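Local structure of putative ABC transporter (Thermobispora bispora, 4PE6) at residues N148-R153 / S205-V210; A182-M187 / K195-V200; A309-T314 / V332-P337; D279-M284 / A324-G329. The protein is probably the solute-binding component of an ABC transporter, thought to bind carbohydrate-type ligands, and holds a trihydroxybutanoic acid in a pocket. All blocks are in the same frame, centred on the assembly; numbering follows the deposited sequence.

In the fold
Contacts 1 and 2 share one sheet region: strand 147-153 lies between strand 209-211, its partner in contact 1, and strand 178-185, which helix 190-200 covers in contact 2. Contact 1 is mostly buried and joined by backbone and polar bonds with valine and isoleucine packing, whereas contact 2 lies near the surface and rests on apolar side chains. Contacts 3 and 4, centres 18 Å apart, both involve helix 315-327: its preceding loop and following tail in contact 3, its C-terminal end in contact 4. The partly buried contact 3 packs prolines on tryptophans, and the surface contact 4 adds a lysine-to-carbonyl bond. Contacts 1 and 4 reach the same sheet on opposite sides of the chain's centre.

Contact 1 of 4, residues N148-R153 / S205-V210; sequences NVIVVR and STVDAV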
loop_
_atom_site.group_PDB
_atom_site.type_symbol
_atom_site.label_atom_id
_atom_site.label_comp_id
_atom_site.label_asym_id
_atom_site.label_seq_id
_atom_site.Cartn_x
_atom_site.Cartn_y
_atom_site.Cartn_z
ATOM N N ASN A 148 -15.974 21.768 -2.504
ATOM C CA ASN A 148 -16.587 20.532 -2.088
ATOM C C ASN A 148 -15.678 19.356 -2.416
ATOM O O ASN A 148 -15.099 19.276 -3.503
ATOM C CB ASN A 148 -17.938 20.351 -2.782
ATOM C CG ASN A 148 -18.945 21.414 -2.396
ATOM O OD1 ASN A 148 -19.009 21.846 -1.231
ATOM N ND2 ASN A 148 -19.777 21.818 -3.359
ATOM N N VAL A 149 -15.538 18.450 -1.462
ATOM C CA VAL A 149 -14.730 17.260 -1.667
ATOM C C VAL A 149 -15.437 15.967 -1.308
ATOM O O VAL A 149 -16.348 15.938 -0.442
ATOM C CB VAL A 149 -13.406 17.315 -0.885
ATOM C CG1 VAL A 149 -12.581 18.502 -1.326
ATOM C CG2 VAL A 149 -13.669 17.345 0.609
ATOM N N ILE A 150 -14.995 14.887 -1.962
ATOM C CA ILE A 150 -15.417 13.546 -1.595
ATOM C C ILE A 150 -14.206 12.825 -1.000
ATOM O O ILE A 150 -13.109 12.912 -1.540
ATOM C CB ILE A 150 -15.958 12.770 -2.808
ATOM C CG1 ILE A 150 -17.272 13.386 -3.277
ATOM C CG2 ILE A 150 -16.119 11.285 -2.491
ATOM C CD1 ILE A 150 -17.854 12.735 -4.513
ATOM N N VAL A 151 -14.408 12.144 0.122
ATOM C CA VAL A 151 -13.385 11.277 0.688
ATOM C C VAL A 151 -13.723 9.841 0.319
ATOM O O VAL A 151 -14.818 9.357 0.622
ATOM C CB VAL A 151 -13.312 11.406 2.228
ATOM C CG1 VAL A 151 -12.214 10.513 2.816
ATOM C CG2 VAL A 151 -13.085 12.855 2.629
ATOM N N VAL A 152 -12.757 9.154 -0.282
ATOM C CA VAL A 152 -12.876 7.751 -0.606
ATOM C C VAL A 152 -11.883 6.993 0.242
ATOM O O VAL A 152 -10.677 7.117 0.060
ATOM C CB VAL A 152 -12.565 7.468 -2.087
ATOM C CG1 VAL A 152 -12.719 5.989 -2.360
ATOM C CG2 VAL A 152 -13.433 8.312 -3.027
ATOM N N ARG A 153 -12.389 6.228 1.196
ATOM C CA ARG A 153 -11.545 5.468 2.089
ATOM C C ARG A 153 -10.897 4.266 1.409
ATOM O O ARG A 153 -11.394 3.722 0.396
ATOM C CB ARG A 153 -12.339 5.019 3.306
ATOM C CG ARG A 153 -12.852 6.195 4.118
ATOM C CD ARG A 153 -13.609 5.779 5.375
ATOM N NE ARG A 153 -12.757 5.067 6.311
ATOM C CZ ARG A 153 -13.098 4.786 7.576
ATOM N NH1 ARG A 153 -14.277 5.130 8.044
ATOM N NH2 ARG A 153 -12.268 4.137 8.368
ATOM N N SER A 205 -23.544 18.513 -4.775
ATOM C CA SER A 205 -23.119 19.719 -5.491
ATOM C C SER A 205 -21.812 19.450 -6.217
ATOM O O SER A 205 -21.182 18.402 -6.006
ATOM C CB SER A 205 -22.889 20.884 -4.511
ATOM O OG SER A 205 -23.968 21.047 -3.604
ATOM N N THR A 206 -21.390 20.410 -7.035
ATOM C CA THR A 206 -20.135 20.319 -7.772
ATOM C C THR A 206 -18.978 19.901 -6.859
ATOM O O THR A 206 -18.826 20.419 -5.742
ATOM C CB THR A 206 -19.784 21.658 -8.444
ATOM O OG1 THR A 206 -20.936 22.158 -9.143
ATOM C CG2 THR A 206 -18.623 21.476 -9.442
ATOM N N VAL A 207 -18.175 18.960 -7.341
ATOM C CA VAL A 207 -17.094 18.381 -6.548
ATOM C C VAL A 207 -15.762 18.872 -7.087
ATOM O O VAL A 207 -15.436 18.612 -8.221
ATOM C CB VAL A 207 -17.148 16.836 -6.606
ATOM C CG1 VAL A 207 -15.968 16.231 -5.859
ATOM C CG2 VAL A 207 -18.464 16.337 -6.019
ATOM N N ASP A 208 -14.973 19.541 -6.253
ATOM C CA ASP A 208 -13.687 20.100 -6.681
ATOM C C ASP A 208 -12.520 19.115 -6.547
ATOM O O ASP A 208 -11.534 19.174 -7.303
ATOM C CB ASP A 208 -13.431 21.375 -5.895
ATOM C CG ASP A 208 -14.557 22.378 -6.081
ATOM O OD1 ASP A 208 -14.675 22.871 -7.209
ATOM O OD2 ASP A 208 -15.349 22.633 -5.140
ATOM N N ALA A 209 -12.624 18.206 -5.598
ATOM C CA ALA A 209 -11.580 17.218 -5.404
ATOM C C ALA A 209 -12.116 15.933 -4.804
ATOM O O ALA A 209 -13.082 15.950 -4.045
ATOM C CB ALA A 209 -10.484 17.785 -4.514
ATOM N N VAL A 210 -11.430 14.837 -5.106
ATOM C CA VAL A 210 -11.703 13.567 -4.470
ATOM C C VAL A 210 -10.429 13.017 -3.861
ATOM O O VAL A 210 -9.491 12.651 -4.576
ATOM C CB VAL A 210 -12.310 12.563 -5.452
ATOM C CG1 VAL A 210 -12.662 11.279 -4.724
ATOM C CG2 VAL A 210 -13.527 13.184 -6.125
#
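Asn148 and Asp208 both turn CG anti to their own carbonyl carbon, with chi1 of -64° and -57°, and these torsions set up a reciprocal grip. The Asp208 carboxylate reaches back so that OD2, through its anti lone pair, accepts Asn148 N at 2.8 Å in a nearly straight bond (165°). In return, Asn148 O receives Asp208 N at 2.8 Å in the carbonyl plane, and a weak second bond from Ala209 N. The Asn148 amide points the other way along 205-210. Its ND2 donates to Thr206 O at 2.9 Å, with that oxygen practically in the amide plane. Replacing Asp208 with an alanine would remove the carboxylate that accepts Asn148 N and would probably loosen the start of the strand pairing. Beyond this polar end the backbones run parallel, Ile150 N donating to Ala209 O at 3.0 Å. Val149 and Ala209 share one face, CG1 to CB 3.9 Å. On the other, the Ile150 side chain crosses that of Val207 at about a right angle, CD1 to CG2 4.0 Å, while Val152 CG2 presses on Val210 CG1 at 3.5 Å. Helix 190-200 covers Ile150 and Val152, and helix 216-226 covers Val207 and Val210. Parallel strands flanked by helices, in the order 178-185, 147-153, 209-211, 232-235, 255-258, are characteristic of a Rossmann-like lobe of a type I periplasmic binding protein.

Contact 2 of 4, residues A182-M187 / K195-V200; sequences ATVTGM and KAVLGV
Val184 and Ala196 form the centre of the first shell: Val184 CB stands 3.9 Å from Ala196 CB. Val184 CG2, in the crowded position between backbone N and carbonyl carbon, also lies against Ala196 CB and more loosely approaches Val197 CG2 at 4.4 Å. Val184 CG1 reaches tip to tip toward Val200 CG1 at 4.2 Å. Two residues back on the same face of the strand, Ala182 CB meets Val200 CG2 at 4.0 Å. Ala196 and Val200 are one helical turn apart, so both direct their side chains to the strand; the side-chain contacts are all aliphatic, and Thr185 O also approaches Ala196 CB. The axes of strand 182-185 and helix 195-200 come within 8.3 Å and run roughly antiparallel (151°). In the second shell, strand 147-153 holds Val184 by backbone bonds to Val151 and Arg153, while its Ile150 packs on Val200 and its Val152 on both Val184 and Val197. Farther out, helix 216-226 supports Val197 and Leu198. Past the strand end, Met187 O accepts a bond from Asn30, a residue of the ligand pocket. A strand at the sheet edge, then a helix folding back over it, is the beta-alpha unit of the Rossmann-like, doubly wound lobe.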
loop_
_atom_site.group_PDB
_atom_site.type_symbol
_atom_site.label_atom_id
_atom_site.label_comp_id
_atom_site.label_asym_id
_atom_site.label_seq_id
_atom_site.Cartn_x
_atom_site.Cartn_y
_atom_site.Cartn_z
ATOM N N ALA A 182 -19.497 13.918 0.583
ATOM C CA ALA A 182 -19.735 12.487 0.728
ATOM C C ALA A 182 -18.473 11.752 1.177
ATOM O O ALA A 182 -17.348 12.141 0.828
ATOM C CB ALA A 182 -20.250 11.893 -0.581
ATOM N N THR A 183 -18.669 10.725 1.995
ATOM C CA THR A 183 -17.631 9.763 2.301
ATOM C C THR A 183 -18.067 8.362 1.858
ATOM O O THR A 183 -19.163 7.887 2.194
ATOM C CB THR A 183 -17.301 9.762 3.797
ATOM O OG1 THR A 183 -17.083 11.122 4.217
ATOM C CG2 THR A 183 -16.053 8.924 4.093
ATOM N N VAL A 184 -17.186 7.700 1.129
ATOM C CA VAL A 184 -17.424 6.353 0.668
ATOM C C VAL A 184 -16.200 5.465 0.861
ATOM O O VAL A 184 -15.129 5.952 1.211
ATOM C CB VAL A 184 -17.876 6.349 -0.797
ATOM C CG1 VAL A 184 -19.143 7.169 -0.923
ATOM C CG2 VAL A 184 -16.785 6.869 -1.734
ATOM N N THR A 185 -16.377 4.166 0.641
ATOM C CA THR A 185 -15.281 3.193 0.694
ATOM C C THR A 185 -14.901 2.723 -0.712
ATOM O O THR A 185 -15.749 2.239 -1.474
ATOM C CB THR A 185 -15.657 1.963 1.506
ATOM O OG1 THR A 185 -15.901 2.328 2.868
ATOM C CG2 THR A 185 -14.544 0.904 1.442
ATOM N N GLY A 186 -13.619 2.824 -1.025
ATOM C CA GLY A 186 -13.086 2.407 -2.317
ATOM C C GLY A 186 -12.184 1.181 -2.286
ATOM O O GLY A 186 -11.932 0.602 -3.335
HETATM N N MSE A 187 -11.673 0.794 -1.108
HETATM C CA MSE A 187 -10.718 -0.337 -0.982
HETATM C C MSE A 187 -9.426 -0.152 -1.799
HETATM O O MSE A 187 -8.767 -1.121 -2.141
HETATM C CB MSE A 187 -11.382 -1.697 -1.313
HETATM C CG MSE A 187 -12.706 -1.961 -0.601
HETATM SE SE MSE A 187 -12.523 -2.075 1.367
HETATM C CE MSE A 187 -11.558 -3.768 1.526
ATOM N N LYS A 195 -17.621 2.852 -8.721
ATOM C CA LYS A 195 -19.010 2.498 -8.433
ATOM C C LYS A 195 -19.569 3.322 -7.267
ATOM O O LYS A 195 -20.679 3.847 -7.357
ATOM C CB LYS A 195 -19.127 1.011 -8.111
ATOM C CG LYS A 195 -20.549 0.499 -8.131
ATOM C CD LYS A 195 -20.677 -0.851 -7.423
ATOM C CE LYS A 195 -22.029 -1.484 -7.726
ATOM N NZ LYS A 195 -21.979 -2.436 -8.871
ATOM N N ALA A 196 -18.798 3.440 -6.183
ATOM C CA ALA A 196 -19.264 4.169 -5.004
ATOM C C ALA A 196 -19.431 5.674 -5.280
ATOM O O ALA A 196 -20.425 6.275 -4.866
ATOM C CB ALA A 196 -18.323 3.951 -3.830
ATOM N N VAL A 197 -18.469 6.280 -5.968
ATOM C CA VAL A 197 -18.581 7.701 -6.311
ATOM C C VAL A 197 -19.754 7.941 -7.271
ATOM O O VAL A 197 -20.517 8.881 -7.101
ATOM C CB VAL A 197 -17.263 8.253 -6.911
ATOM C CG1 VAL A 197 -17.448 9.634 -7.533
ATOM C CG2 VAL A 197 -16.176 8.297 -5.839
ATOM N N LEU A 198 -19.872 7.096 -8.292
ATOM C CA LEU A 198 -20.963 7.217 -9.265
ATOM C C LEU A 198 -22.303 7.237 -8.541
ATOM O O LEU A 198 -23.218 7.990 -8.910
ATOM C CB LEU A 198 -20.940 6.042 -10.251
ATOM C CG LEU A 198 -22.051 6.017 -11.293
ATOM C CD1 LEU A 198 -21.908 7.223 -12.207
ATOM C CD2 LEU A 198 -22.044 4.701 -12.074
ATOM N N GLY A 199 -22.393 6.402 -7.512
ATOM C CA GLY A 199 -23.571 6.290 -6.670
ATOM C C GLY A 199 -24.011 7.590 -6.032
ATOM O O GLY A 199 -25.215 7.837 -5.939
ATOM N N VAL A 200 -23.067 8.436 -5.620
ATOM C CA VAL A 200 -23.429 9.669 -4.906
ATOM C C VAL A 200 -23.462 10.943 -5.746
ATOM O O VAL A 200 -24.030 11.940 -5.313
ATOM C CB VAL A 200 -22.521 9.923 -3.673
ATOM C CG1 VAL A 200 -22.559 8.738 -2.724
ATOM C CG2 VAL A 200 -21.084 10.252 -4.088
#

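Contact 3 of 4, residues A309-T314 / V332-P337; sequences AAWPWT and VQPPIP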
loop_
_atom_site.group_PDB
_atom_site.type_symbol
_atom_site.label_atom_id
_atom_site.label_comp_id
_atom_site.label_asym_id
_atom_site.label_seq_id
_atom_site.Cartn_x
_atom_site.Cartn_y
_atom_site.Cartn_z
ATOM N N ALA A 309 3.965 1.267 -9.273
ATOM C CA ALA A 309 5.331 1.660 -8.970
ATOM C C ALA A 309 5.743 1.026 -7.647
ATOM O O ALA A 309 4.961 1.017 -6.666
ATOM C CB ALA A 309 5.455 3.177 -8.900
ATOM N N ALA A 310 6.960 0.501 -7.634
ATOM C CA ALA A 310 7.498 -0.290 -6.528
ATOM C C ALA A 310 9.007 -0.104 -6.458
ATOM O O ALA A 310 9.644 0.011 -7.492
ATOM C CB ALA A 310 7.150 -1.757 -6.737
ATOM N N TRP A 311 9.590 -0.040 -5.256
ATOM C CA TRP A 311 11.036 0.122 -5.173
ATOM C C TRP A 311 11.713 -1.246 -5.386
ATOM O O TRP A 311 11.243 -2.266 -4.865
ATOM C CB TRP A 311 11.457 0.751 -3.844
ATOM C CG TRP A 311 10.915 2.119 -3.589
ATOM C CD1 TRP A 311 10.181 2.514 -2.505
ATOM C CD2 TRP A 311 11.076 3.279 -4.403
ATOM N NE1 TRP A 311 9.888 3.861 -2.587
ATOM C CE2 TRP A 311 10.413 4.348 -3.751
ATOM C CE3 TRP A 311 11.720 3.528 -5.625
ATOM C CZ2 TRP A 311 10.359 5.633 -4.287
ATOM C CZ3 TRP A 311 11.674 4.808 -6.144
ATOM C CH2 TRP A 311 10.998 5.846 -5.474
ATOM N N PRO A 312 12.785 -1.291 -6.190
ATOM C CA PRO A 312 13.436 -2.576 -6.449
ATOM C C PRO A 312 14.424 -2.961 -5.344
ATOM O O PRO A 312 15.637 -2.742 -5.470
ATOM C CB PRO A 312 14.147 -2.334 -7.795
ATOM C CG PRO A 312 14.493 -0.879 -7.755
ATOM C CD PRO A 312 13.386 -0.199 -6.985
ATOM N N TRP A 313 13.912 -3.533 -4.262
ATOM C CA TRP A 313 14.776 -3.931 -3.155
ATOM C C TRP A 313 15.611 -5.149 -3.510
ATOM O O TRP A 313 15.085 -6.183 -3.915
ATOM C CB TRP A 313 13.956 -4.206 -1.883
ATOM C CG TRP A 313 13.172 -3.044 -1.480
ATOM C CD1 TRP A 313 11.832 -2.887 -1.624
ATOM C CD2 TRP A 313 13.662 -1.841 -0.881
ATOM N NE1 TRP A 313 11.452 -1.659 -1.164
ATOM C CE2 TRP A 313 12.558 -0.993 -0.702
ATOM C CE3 TRP A 313 14.932 -1.396 -0.484
ATOM C CZ2 TRP A 313 12.667 0.271 -0.133
ATOM C CZ3 TRP A 313 15.050 -0.125 0.075
ATOM C CH2 TRP A 313 13.921 0.691 0.254
ATOM N N THR A 314 16.920 -4.988 -3.419
ATOM C CA THR A 314 17.844 -6.096 -3.404
ATOM C C THR A 314 18.138 -6.352 -1.935
ATOM O O THR A 314 17.843 -5.529 -1.070
ATOM C CB THR A 314 19.149 -5.759 -4.137
ATOM O OG1 THR A 314 19.748 -4.591 -3.551
ATOM C CG2 THR A 314 18.886 -5.510 -5.634
ATOM N N VAL A 332 17.173 5.610 2.660
ATOM C CA VAL A 332 17.598 5.221 1.325
ATOM C C VAL A 332 16.501 5.645 0.360
ATOM O O VAL A 332 15.317 5.395 0.605
ATOM C CB VAL A 332 17.851 3.703 1.189
ATOM C CG1 VAL A 332 18.086 3.324 -0.271
ATOM C CG2 VAL A 332 19.034 3.280 2.047
ATOM N N GLN A 333 16.913 6.321 -0.707
ATOM C CA GLN A 333 16.012 6.763 -1.763
ATOM C C GLN A 333 16.267 5.822 -2.934
ATOM O O GLN A 333 17.192 6.037 -3.717
ATOM C CB GLN A 333 16.292 8.227 -2.151
ATOM C CG GLN A 333 16.596 9.167 -0.984
ATOM C CD GLN A 333 15.486 9.237 0.054
ATOM O OE1 GLN A 333 14.356 8.805 -0.187
ATOM N NE2 GLN A 333 15.806 9.791 1.220
ATOM N N PRO A 334 15.477 4.743 -3.040
ATOM C CA PRO A 334 15.851 3.779 -4.057
ATOM C C PRO A 334 15.649 4.361 -5.452
ATOM O O PRO A 334 14.941 5.365 -5.615
ATOM C CB PRO A 334 14.907 2.591 -3.795
ATOM C CG PRO A 334 14.311 2.846 -2.451
ATOM C CD PRO A 334 14.242 4.338 -2.355
ATOM N N PRO A 335 16.290 3.752 -6.452
ATOM C CA PRO A 335 16.228 4.303 -7.785
ATOM C C PRO A 335 14.968 3.845 -8.492
ATOM O O PRO A 335 14.474 2.739 -8.248
ATOM C CB PRO A 335 17.469 3.714 -8.453
ATOM C CG PRO A 335 17.636 2.385 -7.800
ATOM C CD PRO A 335 17.039 2.481 -6.419
ATOM N N ILE A 336 14.451 4.701 -9.359
ATOM C CA ILE A 336 13.361 4.316 -10.224
ATOM C C ILE A 336 13.973 3.337 -11.213
ATOM O O ILE A 336 14.991 3.652 -11.831
ATOM C CB ILE A 336 12.758 5.523 -10.966
ATOM C CG1 ILE A 336 12.207 6.539 -9.959
ATOM C CG2 ILE A 336 11.667 5.065 -11.927
ATOM C CD1 ILE A 336 12.047 7.941 -10.501
ATOM N N PRO A 337 13.388 2.137 -11.344
ATOM C CA PRO A 337 13.960 1.214 -12.323
ATOM C C PRO A 337 13.799 1.772 -13.737
ATOM O O PRO A 337 12.771 2.385 -14.026
ATOM C CB PRO A 337 13.119 -0.066 -12.161
ATOM C CG PRO A 337 12.210 0.159 -10.998
ATOM C CD PRO A 337 12.133 1.632 -10.759
#
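CH-pi and apolar contacts of Pro334 with two tryptophans carry most of this contact. With CG anti to its carbonyl carbon (chi1 -61°), Trp311 offers one face of its indole to Pro334. Pro334 CG makes a CH-pi contact there, 3.9 Å from the centroid of the five-membered ring and 25° off its normal. The same CG touches Trp313 CH2 at 3.5 Å, coming obliquely to that ring, so one proline corner is caught between two tryptophans. Trp311 CB in turn lies 3.4 Å above the Trp313 plane, toward the rim, so the Trp311 side-chain base packs on the Trp313 ring. An alanine in place of Trp311 would take away the face under Pro334 and would probably weaken the hold on Pro334 and the neighbouring tail. Pro334 to Pro337 follow an extended, polyproline II-like path, and Pro312 is the centre of an inverse gamma turn. The chain's C-terminal tail, returning after helix 315-327, is laid over the loop that precedes that helix. Apolar packing continues along the tail, with Trp311 CZ3 at 4.2 Å from Ile336 CG1 near the ring edge. Pro312 CG meets Pro337 CG at 4.1 Å. Polar groups are held elsewhere: Asp260 OD1 accepts the backbone N of Trp311 and OD2 accepts Trp313 NE1; the Trp311 indole NE1 is bound to Ile288 O of strand 283-290, and Trp313 packs on helix 263-275.

Contact 4 of 4, residues D279-M284 / A324-G329; sequences DLPKQM and AIKTGG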
loop_
_atom_site.group_PDB
_atom_site.type_symbol
_atom_site.label_atom_id
_atom_site.label_comp_id
_atom_site.label_asym_id
_atom_site.label_seq_id
_atom_site.Cartn_x
_atom_site.Cartn_y
_atom_site.Cartn_z
ATOM N N ASP A 279 20.268 -9.356 13.680
ATOM C CA ASP A 279 19.375 -8.552 14.487
ATOM C C ASP A 279 18.788 -7.492 13.606
ATOM O O ASP A 279 19.503 -6.873 12.832
ATOM C CB ASP A 279 20.129 -7.900 15.646
ATOM C CG ASP A 279 20.510 -8.896 16.711
ATOM O OD1 ASP A 279 19.932 -9.999 16.708
ATOM O OD2 ASP A 279 21.377 -8.589 17.541
ATOM N N LEU A 280 17.484 -7.302 13.720
ATOM C CA LEU A 280 16.802 -6.213 13.049
ATOM C C LEU A 280 16.055 -5.418 14.110
ATOM O O LEU A 280 15.656 -5.972 15.116
ATOM C CB LEU A 280 15.794 -6.764 12.023
ATOM C CG LEU A 280 16.326 -7.515 10.798
ATOM C CD1 LEU A 280 15.141 -7.990 9.946
ATOM C CD2 LEU A 280 17.289 -6.657 9.973
ATOM N N PRO A 281 15.836 -4.117 13.875
ATOM C CA PRO A 281 14.896 -3.389 14.710
ATOM C C PRO A 281 13.491 -3.984 14.636
ATOM O O PRO A 281 13.052 -4.400 13.557
ATOM C CB PRO A 281 14.897 -1.968 14.111
ATOM C CG PRO A 281 16.075 -1.897 13.214
ATOM C CD PRO A 281 16.354 -3.303 12.767
ATOM N N LYS A 282 12.790 -4.010 15.767
ATOM C CA LYS A 282 11.428 -4.528 15.813
ATOM C C LYS A 282 10.479 -3.705 14.949
ATOM O O LYS A 282 9.420 -4.200 14.548
ATOM C CB LYS A 282 10.873 -4.543 17.254
ATOM C CG LYS A 282 11.613 -5.441 18.241
ATOM C CD LYS A 282 11.489 -6.934 17.935
ATOM C CE LYS A 282 10.133 -7.488 18.361
ATOM N NZ LYS A 282 10.087 -8.974 18.267
ATOM N N GLN A 283 10.828 -2.438 14.729
ATOM C CA GLN A 283 10.016 -1.543 13.904
ATOM C C GLN A 283 10.907 -0.895 12.856
ATOM O O GLN A 283 11.942 -0.330 13.181
ATOM C CB GLN A 283 9.318 -0.490 14.768
ATOM C CG GLN A 283 8.243 0.294 14.009
ATOM C CD GLN A 283 8.817 1.328 13.050
ATOM O OE1 GLN A 283 9.847 1.939 13.328
ATOM N NE2 GLN A 283 8.156 1.516 11.906
HETATM N N MSE A 284 10.503 -0.998 11.596
HETATM C CA MSE A 284 11.268 -0.432 10.490
HETATM C C MSE A 284 10.344 0.335 9.575
HETATM O O MSE A 284 9.358 -0.207 9.060
HETATM C CB MSE A 284 11.979 -1.531 9.700
HETATM C CG MSE A 284 12.927 -2.399 10.513
HETATM SE SE MSE A 284 13.563 -3.954 9.469
HETATM C CE MSE A 284 12.219 -5.115 10.318
ATOM N N ALA A 324 20.598 2.600 7.788
ATOM C CA ALA A 324 20.124 3.971 7.937
ATOM C C ALA A 324 19.120 4.109 9.079
ATOM O O ALA A 324 19.134 5.102 9.794
ATOM C CB ALA A 324 19.521 4.484 6.635
ATOM N N ILE A 325 18.251 3.122 9.252
ATOM C CA ILE A 325 17.280 3.146 10.343
ATOM C C ILE A 325 17.990 3.018 11.691
ATOM O O ILE A 325 17.709 3.774 12.599
ATOM C CB ILE A 325 16.214 2.032 10.188
ATOM C CG1 ILE A 325 15.296 2.340 9.002
ATOM C CG2 ILE A 325 15.379 1.886 11.457
ATOM C CD1 ILE A 325 14.348 1.205 8.631
ATOM N N LYS A 326 18.898 2.053 11.815
ATOM C CA LYS A 326 19.599 1.808 13.077
ATOM C C LYS A 326 20.433 3.003 13.479
ATOM O O LYS A 326 20.452 3.391 14.646
ATOM C CB LYS A 326 20.534 0.601 12.965
ATOM C CG LYS A 326 19.840 -0.748 13.010
ATOM C CD LYS A 326 20.853 -1.865 12.840
ATOM C CE LYS A 326 20.260 -3.215 13.184
ATOM N NZ LYS A 326 20.837 -4.301 12.343
ATOM N N THR A 327 21.139 3.574 12.509
ATOM C CA THR A 327 22.033 4.695 12.766
ATOM C C THR A 327 21.314 6.038 12.694
ATOM O O THR A 327 21.920 7.066 12.942
ATOM C CB THR A 327 23.213 4.722 11.769
ATOM O OG1 THR A 327 22.729 4.965 10.442
ATOM C CG2 THR A 327 24.012 3.403 11.816
ATOM N N GLY A 328 20.034 6.037 12.338
ATOM C CA GLY A 328 19.294 7.283 12.179
ATOM C C GLY A 328 19.779 8.136 11.014
ATOM O O GLY A 328 19.498 9.327 10.962
ATOM N N GLY A 329 20.492 7.526 10.066
ATOM C CA GLY A 329 20.978 8.228 8.875
ATOM C C GLY A 329 19.868 8.569 7.890
ATOM O O GLY A 329 18.685 8.568 8.237
#
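With CG anti to its carbonyl carbon, Lys326 leaves helix 315-327; CB touches nothing across the contact, and CG is the first atom to do so, 3.9 Å from Pro281 CG. The lysine then runs extended, crossing the proline ring at about a right angle. CE comes within 3.9 Å of Pro281 CD, and only the last torsion, chi4 at 147°, departs from a regular value. That bend delivers NZ to Asp279 O, where a hydrogen bond of 2.9 Å forms. The donor approaches at 145° to the C=O but stands 34° out of the carbonyl plane, so no lone pair is squarely addressed. The Asp279 carboxylate is not the partner: OD2 remains 6.8 Å from NZ. One residue earlier in the helix, Ile325 points to the other segment and adds further aliphatic contact. Its CD1 lies 3.8 Å from Met284 CB (a selenomethionine), and its CG2 is 4.2 Å from Pro281 CG. Farther back, Val322 of the same helix packs on Leu280 and Pro281. Gly328 is the first residue to leave helical phi/psi, with a positive phi that suits glycine, and weak bonds run from Gly328 N to Ile325 O and from Gly329 N to Ala324 O in the Schellman pattern. The contact joins helix 315-327 to the loop entering strand 283-290. The polar bond runs from a charged ammonium to a neutral carbonyl, not to a carboxylate, so the charge of Asp279 probably adds only a long-range attraction, while Pro281, Ile325, Met284 and the lysine's own methylenes supply the nonpolar contact.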